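Side-chain contacts in NADH dehydrogenase, putative (Plasmodium falciparum, PDB 5JWC), which probably oxidises NADH and passes the electrons through bound flavin-adenine dinucleotide to ubiquinone, as a type II NADH dehydrogenase of the malaria parasite: residues Asp170-Cys175 and Lys220-Phe225; Asn439-Thr444 and Phe448-Phe453; His275-Ser278 and Glu284-Lys287. All blocks are in the same frame, centred on the assembly; numbering follows the deposited sequence.

Interaction 1: Asp170-Cys175 and Lys220-Phe225; sequences DILEKC and KDIFNF
With chi1 at 61°, Ile222 sets CG1 between its own backbone N and carbonyl carbon and leaves CG2 anti to the carbonyl carbon; chi2 is extended at 175°, and CD1 is thereby carried toward Leu172 and Cys175. On the opposing side Leu172 holds CG beside its backbone N (chi1 -63°), and the end of its side chain, CD2, comes nearer to the isoleucine than its CB bond alone would suggest.

The CD1 branch of Ile222 enters between Leu172 and Cys175, 4.1 Å from Leu172 CD2 and at the same separation from Cys175 CB, while its tip also lies 3.5 Å from the carbonyl oxygen Leu172 O. The shorter branch, CG2, lies 3.4 Å from Cys175 O. The carbonyls of Leu172, in the last turn of helix 158-174, and of Cys175, just beyond it, therefore face methyl groups, and the contact is van der Waals in character, without a hydrogen bond across the segments. Leu172 O has a polar partner nonetheless, the hydroxyl OG1 of Thr176. Only 137 Å² is buried between the segments, yet all three touching residues are buried in the assembly.

The backbones stand well apart, the closest CA pair being Cys175 and Ile222 at 7.3 Å, and the side chain of Ile222 bridges most of that gap. Close by, Glu173 OE1 accepts a hydrogen bond from Tyr219 OH and forms a salt bridge with Arg87 of the second subunit, so this helix end also borders the dimer interface. Within the pyridine nucleotide-disulphide oxidoreductase region, the contact joins the C-terminal turn of helix 158-174 to the short helical turn 220-223 that follows helix 198-218, with Val215 of the latter touching Leu172 and Met188 of helix 182-188 touching Cys175.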
loop_
_atom_site.group_PDB
_atom_site.type_symbol
_atom_site.label_atom_id
_atom_site.label_comp_id
_atom_site.label_asym_id
_atom_site.label_seq_id
_atom_site.Cartn_x
_atom_site.Cartn_y
_atom_site.Cartn_z
ATOM N N ASP A 170 2.440 12.546 -7.478
ATOM C CA ASP A 170 1.824 13.808 -7.067
ATOM C C ASP A 170 2.245 14.946 -8.005
ATOM O O ASP A 170 1.451 15.835 -8.310
ATOM C CB ASP A 170 2.226 14.196 -5.631
ATOM C CG ASP A 170 1.532 13.372 -4.566
ATOM O OD1 ASP A 170 2.068 13.338 -3.436
ATOM O OD2 ASP A 170 0.480 12.760 -4.854
ATOM N N ILE A 171 3.511 14.938 -8.413
ATOM C CA ILE A 171 4.048 16.015 -9.241
ATOM C C ILE A 171 3.409 15.976 -10.613
ATOM O O ILE A 171 3.093 17.022 -11.177
ATOM C CB ILE A 171 5.595 15.941 -9.394
ATOM C CG1 ILE A 171 6.287 16.252 -8.066
ATOM C CG2 ILE A 171 6.081 16.946 -10.457
ATOM C CD1 ILE A 171 7.760 15.809 -8.026
ATOM N N LEU A 172 3.208 14.779 -11.147
ATOM C CA LEU A 172 2.558 14.636 -12.451
ATOM C C LEU A 172 1.159 15.254 -12.447
ATOM O O LEU A 172 0.770 15.939 -13.399
ATOM C CB LEU A 172 2.452 13.171 -12.866
ATOM C CG LEU A 172 3.732 12.366 -13.086
ATOM C CD1 LEU A 172 3.333 10.909 -13.406
ATOM C CD2 LEU A 172 4.544 12.994 -14.226
ATOM N N GLU A 173 0.393 14.995 -11.387
ATOM C CA GLU A 173 -0.961 15.554 -11.303
ATOM C C GLU A 173 -0.907 17.077 -11.140
ATOM O O GLU A 173 -1.656 17.802 -11.789
ATOM C CB GLU A 173 -1.759 14.917 -10.163
ATOM C CG GLU A 173 -2.301 13.511 -10.503
ATOM C CD GLU A 173 -3.251 13.474 -11.710
ATOM O OE1 GLU A 173 -3.401 12.385 -12.323
ATOM O OE2 GLU A 173 -3.850 14.519 -12.064
ATOM N N LYS A 174 -0.000 17.558 -10.299
ATOM C CA LYS A 174 0.136 18.990 -10.081
ATOM C C LYS A 174 0.445 19.732 -11.381
ATOM O O LYS A 174 -0.103 20.809 -11.632
ATOM C CB LYS A 174 1.221 19.258 -9.042
ATOM C CG LYS A 174 1.470 20.722 -8.774
ATOM C CD LYS A 174 2.583 20.907 -7.755
ATOM C CE LYS A 174 2.826 22.390 -7.461
ATOM N NZ LYS A 174 3.819 22.607 -6.365
ATOM N N CYS A 175 1.285 19.139 -12.227
ATOM C CA CYS A 175 1.687 19.768 -13.488
ATOM C C CYS A 175 0.672 19.633 -14.619
ATOM O O CYS A 175 0.895 20.146 -15.709
ATOM C CB CYS A 175 3.023 19.186 -13.970
ATOM S SG CYS A 175 4.385 19.673 -12.918
ATOM N N LYS A 220 0.353 12.656 -21.703
ATOM C CA LYS A 220 1.051 13.030 -22.934
ATOM C C LYS A 220 1.391 14.522 -23.020
ATOM O O LYS A 220 2.452 14.884 -23.523
ATOM C CB LYS A 220 0.239 12.614 -24.154
ATOM C CG LYS A 220 1.010 12.786 -25.448
ATOM C CD LYS A 220 0.184 12.430 -26.672
ATOM C CE LYS A 220 0.960 12.767 -27.938
ATOM N NZ LYS A 220 0.240 12.331 -29.166
ATOM N N ASP A 221 0.527 15.379 -22.487
ATOM C CA ASP A 221 0.721 16.829 -22.596
ATOM C C ASP A 221 1.897 17.382 -21.792
ATOM O O ASP A 221 2.339 18.496 -22.056
ATOM C CB ASP A 221 -0.556 17.565 -22.177
ATOM C CG ASP A 221 -1.653 17.482 -23.238
ATOM O OD1 ASP A 221 -2.851 17.576 -22.873
ATOM O OD2 ASP A 221 -1.314 17.323 -24.436
ATOM N N ILE A 222 2.394 16.630 -20.809
ATOM C CA ILE A 222 3.527 17.107 -20.021
ATOM C C ILE A 222 4.749 16.215 -20.181
ATOM O O ILE A 222 5.789 16.492 -19.593
ATOM C CB ILE A 222 3.196 17.227 -18.509
ATOM C CG1 ILE A 222 2.798 15.867 -17.922
ATOM C CG2 ILE A 222 2.107 18.281 -18.260
ATOM C CD1 ILE A 222 2.593 15.911 -16.406
ATOM N N PHE A 223 4.626 15.160 -20.985
ATOM C CA PHE A 223 5.708 14.199 -21.163
ATOM C C PHE A 223 7.005 14.891 -21.530
ATOM O O PHE A 223 8.063 14.584 -20.971
ATOM C CB PHE A 223 5.367 13.168 -22.233
ATOM C CG PHE A 223 6.543 12.312 -22.633
ATOM C CD1 PHE A 223 6.979 11.279 -21.815
ATOM C CD2 PHE A 223 7.230 12.556 -23.821
ATOM C CE1 PHE A 223 8.077 10.496 -22.174
ATOM C CE2 PHE A 223 8.328 11.782 -24.186
ATOM C CZ PHE A 223 8.751 10.745 -23.360
ATOM N N ASN A 224 6.904 15.847 -22.450
ATOM C CA ASN A 224 8.062 16.533 -23.012
ATOM C C ASN A 224 8.796 17.410 -22.014
ATOM O O ASN A 224 9.935 17.783 -22.254
ATOM C CB ASN A 224 7.633 17.398 -24.204
ATOM C CG ASN A 224 7.311 16.576 -25.437
ATOM O OD1 ASN A 224 7.997 15.590 -25.754
ATOM N ND2 ASN A 224 6.261 16.981 -26.150
ATOM N N PHE A 225 8.154 17.738 -20.897
ATOM C CA PHE A 225 8.805 18.556 -19.871
ATOM C C PHE A 225 9.553 17.753 -18.810
ATOM O O PHE A 225 10.216 18.323 -17.954
ATOM C CB PHE A 225 7.768 19.449 -19.197
ATOM C CG PHE A 225 6.991 20.283 -20.167
ATOM C CD1 PHE A 225 7.648 20.940 -21.196
ATOM C CD2 PHE A 225 5.611 20.394 -20.074
ATOM C CE1 PHE A 225 6.951 21.717 -22.105
ATOM C CE2 PHE A 225 4.906 21.171 -20.985
ATOM C CZ PHE A 225 5.576 21.830 -21.999
#

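Interaction 2: Asn439-Thr444 and Phe448-Phe453; sequences NNFIHT and FNIPSF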
loop_
_atom_site.group_PDB
_atom_site.type_symbol
_atom_site.label_atom_id
_atom_site.label_comp_id
_atom_site.label_asym_id
_atom_site.label_seq_id
_atom_site.Cartn_x
_atom_site.Cartn_y
_atom_site.Cartn_z
ATOM N N ASN A 439 24.184 -24.512 15.465
ATOM C CA ASN A 439 23.506 -25.798 15.340
ATOM C C ASN A 439 24.420 -27.013 15.505
ATOM O O ASN A 439 24.002 -28.029 16.064
ATOM C CB ASN A 439 22.797 -25.934 13.986
ATOM C CG ASN A 439 21.613 -24.962 13.826
ATOM O OD1 ASN A 439 21.123 -24.400 14.798
ATOM N ND2 ASN A 439 21.150 -24.786 12.583
ATOM N N ASN A 440 25.644 -26.926 14.990
ATOM C CA ASN A 440 26.460 -28.127 14.795
ATOM C C ASN A 440 27.866 -28.115 15.390
ATOM O O ASN A 440 28.620 -29.070 15.229
ATOM C CB ASN A 440 26.562 -28.407 13.302
ATOM C CG ASN A 440 25.240 -28.818 12.703
ATOM O OD1 ASN A 440 24.509 -29.638 13.272
ATOM N ND2 ASN A 440 24.914 -28.247 11.555
ATOM N N PHE A 441 28.226 -27.038 16.072
ATOM C CA PHE A 441 29.551 -26.925 16.642
ATOM C C PHE A 441 29.474 -26.550 18.116
ATOM O O PHE A 441 30.041 -27.244 18.962
ATOM C CB PHE A 441 30.395 -25.896 15.870
ATOM C CG PHE A 441 30.822 -26.355 14.485
ATOM C CD1 PHE A 441 32.100 -26.837 14.263
ATOM C CD2 PHE A 441 29.945 -26.301 13.410
ATOM C CE1 PHE A 441 32.500 -27.253 13.000
ATOM C CE2 PHE A 441 30.340 -26.722 12.139
ATOM C CZ PHE A 441 31.621 -27.197 11.938
ATOM N N ILE A 442 28.760 -25.472 18.435
ATOM C CA ILE A 442 28.639 -25.043 19.827
ATOM C C ILE A 442 27.918 -26.099 20.704
ATOM O O ILE A 442 26.863 -26.615 20.337
ATOM C CB ILE A 442 27.924 -23.685 19.917
ATOM C CG1 ILE A 442 28.773 -22.609 19.220
ATOM C CG2 ILE A 442 27.712 -23.288 21.357
ATOM C CD1 ILE A 442 28.161 -21.244 19.235
ATOM N N HIS A 443 28.528 -26.409 21.853
ATOM C CA HIS A 443 28.086 -27.465 22.785
ATOM C C HIS A 443 27.943 -28.838 22.128
ATOM O O HIS A 443 26.939 -29.536 22.309
ATOM C CB HIS A 443 26.778 -27.057 23.467
ATOM C CG HIS A 443 26.953 -25.991 24.495
ATOM N ND1 HIS A 443 27.889 -26.094 25.514
ATOM C CD2 HIS A 443 26.367 -24.784 24.655
ATOM C CE1 HIS A 443 27.845 -25.000 26.261
ATOM N NE2 HIS A 443 26.925 -24.193 25.756
ATOM N N THR A 444 28.955 -29.196 21.345
ATOM C CA THR A 444 29.091 -30.514 20.731
ATOM C C THR A 444 30.586 -30.834 20.707
ATOM O O THR A 444 31.408 -29.973 21.045
ATOM C CB THR A 444 28.517 -30.582 19.292
ATOM O OG1 THR A 444 29.471 -30.047 18.367
ATOM C CG2 THR A 444 27.193 -29.824 19.168
ATOM N N PHE A 448 35.603 -27.040 19.106
ATOM C CA PHE A 448 36.936 -26.469 18.935
ATOM C C PHE A 448 37.416 -26.593 17.498
ATOM O O PHE A 448 38.531 -26.191 17.181
ATOM C CB PHE A 448 37.938 -27.142 19.879
ATOM C CG PHE A 448 37.553 -27.053 21.324
ATOM C CD1 PHE A 448 37.376 -25.812 21.927
ATOM C CD2 PHE A 448 37.354 -28.202 22.077
ATOM C CE1 PHE A 448 37.014 -25.716 23.255
ATOM C CE2 PHE A 448 36.994 -28.117 23.406
ATOM C CZ PHE A 448 36.823 -26.871 23.999
ATOM N N ASN A 449 36.576 -27.179 16.647
ATOM C CA ASN A 449 36.844 -27.250 15.217
ATOM C C ASN A 449 36.054 -26.223 14.399
ATOM O O ASN A 449 35.755 -26.468 13.236
ATOM C CB ASN A 449 36.532 -28.644 14.673
ATOM C CG ASN A 449 37.446 -29.711 15.232
ATOM O OD1 ASN A 449 38.488 -29.411 15.823
ATOM N ND2 ASN A 449 37.076 -30.969 15.023
ATOM N N ILE A 450 35.710 -25.089 15.001
ATOM C CA ILE A 450 34.955 -24.052 14.290
ATOM C C ILE A 450 35.861 -23.319 13.302
ATOM O O ILE A 450 36.815 -22.650 13.713
ATOM C CB ILE A 450 34.330 -23.027 15.269
ATOM C CG1 ILE A 450 33.311 -23.708 16.197
ATOM C CG2 ILE A 450 33.689 -21.859 14.510
ATOM C CD1 ILE A 450 32.748 -22.778 17.274
ATOM N N PRO A 451 35.574 -23.450 11.991
ATOM C CA PRO A 451 36.396 -22.752 10.983
ATOM C C PRO A 451 36.096 -21.237 10.904
ATOM O O PRO A 451 35.028 -20.783 11.336
ATOM C CB PRO A 451 36.016 -23.450 9.679
ATOM C CG PRO A 451 34.600 -23.937 9.909
ATOM C CD PRO A 451 34.530 -24.296 11.383
ATOM N N SER A 452 37.025 -20.456 10.352
ATOM C CA SER A 452 36.796 -19.020 10.231
ATOM C C SER A 452 35.788 -18.740 9.111
ATOM O O SER A 452 35.570 -19.579 8.242
ATOM C CB SER A 452 38.097 -18.277 9.945
ATOM O OG SER A 452 38.597 -18.650 8.666
ATOM N N PHE A 453 35.179 -17.562 9.124
ATOM C CA PHE A 453 34.257 -17.229 8.049
ATOM C C PHE A 453 34.982 -16.729 6.799
ATOM O O PHE A 453 35.767 -15.787 6.857
ATOM C CB PHE A 453 33.247 -16.169 8.480
ATOM C CG PHE A 453 32.375 -15.701 7.344
ATOM C CD1 PHE A 453 31.416 -16.551 6.805
ATOM C CD2 PHE A 453 32.551 -14.444 6.779
ATOM C CE1 PHE A 453 30.616 -16.141 5.736
ATOM C CE2 PHE A 453 31.769 -14.031 5.702
ATOM C CZ PHE A 453 30.804 -14.878 5.183
#
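Apolar packing at the protein surface joins Phe441, just past the end of helix 424-440, to Ile450 and Pro451 in the loop that leads on to strand 460-465. The evidence is in the side chains: 186 Å² is buried between the segments, and no hydrogen bond crosses. Phe441 CB lies 3.7 Å from Ile450 CG1, the shortest apolar approach, and the isoleucine runs obliquely past the base of the ring. Farther out, CE1 approaches Pro451 CD at 3.9 Å, the two side chains crossing at about a right angle, and the same CE1 is 3.4 Å from Asn449 O. A chi1 of -71° puts the phenylalanine CG anti to the carbonyl carbon, from where the ring reaches over to Asn449 O and Pro451 CD. Ile442 adds a looser touch, CG1 to Ile450 CD1.

Within 439-444, Thr444 OG1 donates to Phe441 O at 2.9 Å from above the carbonyl plane. Across the connection it also pairs with Gln446 N, and Asn449 ND2 bonds Gln446 OE1. Ile450 also packs on Tyr433 and Val437, so the returning loop lies back against its own helix. The chain thus turns back after the C-terminal end of helix 424-440, and the residue that first leaves helical geometry packs on the returning loop.

Interaction 3: His275-Ser278 and Glu284-Lys287; sequences HIQS and EKKK
His275 and Lys287 face each other as a non-hydrogen-bonded pair of an antiparallel beta hairpin, strands 273-278 and 285-289, whose short segments run at 158°. Along the lysine, CB lies 3.5 Å from His275 NE2, CG passes over one face of the imidazole, and CD remains 3.6 Å from NE2. Beyond CD the chain leaves the ring, CE standing 4.5 Å from His275 CE1, and NZ makes a weak hydrogen bond to Ser273 OG. With CG anti to the backbone N (chi1 -175°), the chain stays extended until chi4, letting three successive carbons follow the ring.

On the same face Gln277 and Lys285 run alongside each other with their ends in one direction; Gln277 NE2 and Lys285 NZ, both donors, come within 3.4 Å without bonding. Ile276 CG1 packs on Lys286 CB on the other face. Reciprocal hydrogen bonds between Ile276 and Lys286 join the backbones, with Ser278 N to Glu284 O at 3.0 Å, and strand 264-269 flanks the other edge of 273-278. Lys286 bends at chi2 and chi4 back to Glu284, just before its strand, and NZ meets Glu284 OE1 in a 3.2 Å salt bridge on that oxygen's anti side, 31° out of the carboxylate plane.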
loop_
_atom_site.group_PDB
_atom_site.type_symbol
_atom_site.label_atom_id
_atom_site.label_comp_id
_atom_site.label_asym_id
_atom_site.label_seq_id
_atom_site.Cartn_x
_atom_site.Cartn_y
_atom_site.Cartn_z
ATOM N N HIS A 275 23.095 22.417 -5.626
ATOM C CA HIS A 275 24.337 22.808 -6.264
ATOM C C HIS A 275 25.249 21.614 -6.443
ATOM O O HIS A 275 25.428 20.803 -5.544
ATOM C CB HIS A 275 25.060 23.890 -5.454
ATOM C CG HIS A 275 24.509 25.261 -5.667
ATOM N ND1 HIS A 275 23.455 25.764 -4.929
ATOM C CD2 HIS A 275 24.841 26.228 -6.556
ATOM C CE1 HIS A 275 23.174 26.987 -5.348
ATOM N NE2 HIS A 275 23.999 27.291 -6.333
ATOM N N ILE A 276 25.844 21.507 -7.614
ATOM C CA ILE A 276 26.878 20.504 -7.792
ATOM C C ILE A 276 28.250 21.099 -8.128
ATOM O O ILE A 276 28.351 22.209 -8.627
ATOM C CB ILE A 276 26.508 19.474 -8.884
ATOM C CG1 ILE A 276 26.228 20.150 -10.240
ATOM C CG2 ILE A 276 25.331 18.609 -8.396
ATOM C CD1 ILE A 276 25.890 19.162 -11.375
ATOM N N GLN A 277 29.270 20.297 -7.901
ATOM C CA GLN A 277 30.660 20.650 -7.977
ATOM C C GLN A 277 31.431 19.639 -8.855
ATOM O O GLN A 277 31.278 18.405 -8.725
ATOM C CB GLN A 277 31.100 20.774 -6.546
ATOM C CG GLN A 277 32.573 20.916 -6.308
ATOM C CD GLN A 277 32.924 22.120 -5.366
ATOM O OE1 GLN A 277 32.260 22.415 -4.353
ATOM N NE2 GLN A 277 34.091 22.754 -5.690
ATOM N N SER A 278 32.118 20.159 -9.870
ATOM C CA SER A 278 32.929 19.306 -10.742
ATOM C C SER A 278 34.023 18.627 -9.922
ATOM O O SER A 278 34.630 19.221 -9.020
ATOM C CB SER A 278 33.573 20.094 -11.886
ATOM O OG SER A 278 34.434 19.244 -12.635
ATOM N N GLU A 284 34.460 24.962 -10.787
ATOM C CA GLU A 284 33.215 24.859 -11.542
ATOM C C GLU A 284 32.082 24.277 -10.696
ATOM O O GLU A 284 32.174 23.159 -10.169
ATOM C CB GLU A 284 33.417 24.025 -12.810
ATOM C CG GLU A 284 34.236 24.735 -13.882
ATOM C CD GLU A 284 33.637 26.082 -14.295
ATOM O OE1 GLU A 284 32.589 26.079 -14.990
ATOM O OE2 GLU A 284 34.212 27.138 -13.925
ATOM N N LYS A 285 31.026 25.069 -10.565
ATOM C CA LYS A 285 29.830 24.689 -9.836
ATOM C C LYS A 285 28.649 24.887 -10.764
ATOM O O LYS A 285 28.742 25.639 -11.732
ATOM C CB LYS A 285 29.657 25.531 -8.570
ATOM C CG LYS A 285 30.707 25.328 -7.507
ATOM C CD LYS A 285 30.622 26.444 -6.464
ATOM C CE LYS A 285 31.602 26.210 -5.323
ATOM N NZ LYS A 285 32.977 25.991 -5.841
ATOM N N LYS A 286 27.549 24.189 -10.499
ATOM C CA LYS A 286 26.318 24.426 -11.245
ATOM C C LYS A 286 25.139 24.385 -10.287
ATOM O O LYS A 286 25.142 23.628 -9.316
ATOM C CB LYS A 286 26.118 23.395 -12.369
ATOM C CG LYS A 286 27.384 23.028 -13.154
ATOM C CD LYS A 286 27.523 23.783 -14.493
ATOM C CE LYS A 286 28.982 23.862 -14.946
ATOM N NZ LYS A 286 29.482 25.260 -15.060
ATOM N N LYS A 287 24.153 25.227 -10.556
ATOM C CA LYS A 287 22.914 25.261 -9.793
ATOM C C LYS A 287 21.868 24.620 -10.682
ATOM O O LYS A 287 21.799 24.937 -11.870
ATOM C CB LYS A 287 22.534 26.698 -9.417
ATOM C CG LYS A 287 21.305 26.852 -8.518
ATOM C CD LYS A 287 21.076 28.327 -8.194
ATOM C CE LYS A 287 19.668 28.608 -7.675
ATOM N NZ LYS A 287 18.589 28.243 -8.639
#

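Overall arrangement
From the N terminus, interaction 1 comes first: it closes a largely helical excursion of 44 residues, from the end of helix 158-174 to the turn after helix 198-218. Interaction 3 follows, closing the connection of the hairpin, with five residues between the two segments, in a three-stranded antiparallel sheet. Interaction 2 comes last, across three residues after helix 424-440. The three are in series, so none nests in or crosses another. Interactions 1 and 3 fall in the pyridine nucleotide-disulphide oxidoreductase range, their centres about 27 Å apart. Interaction 2 lies on the opposite side of the chain's centre from both, its centre about 59 Å from that of interaction 1.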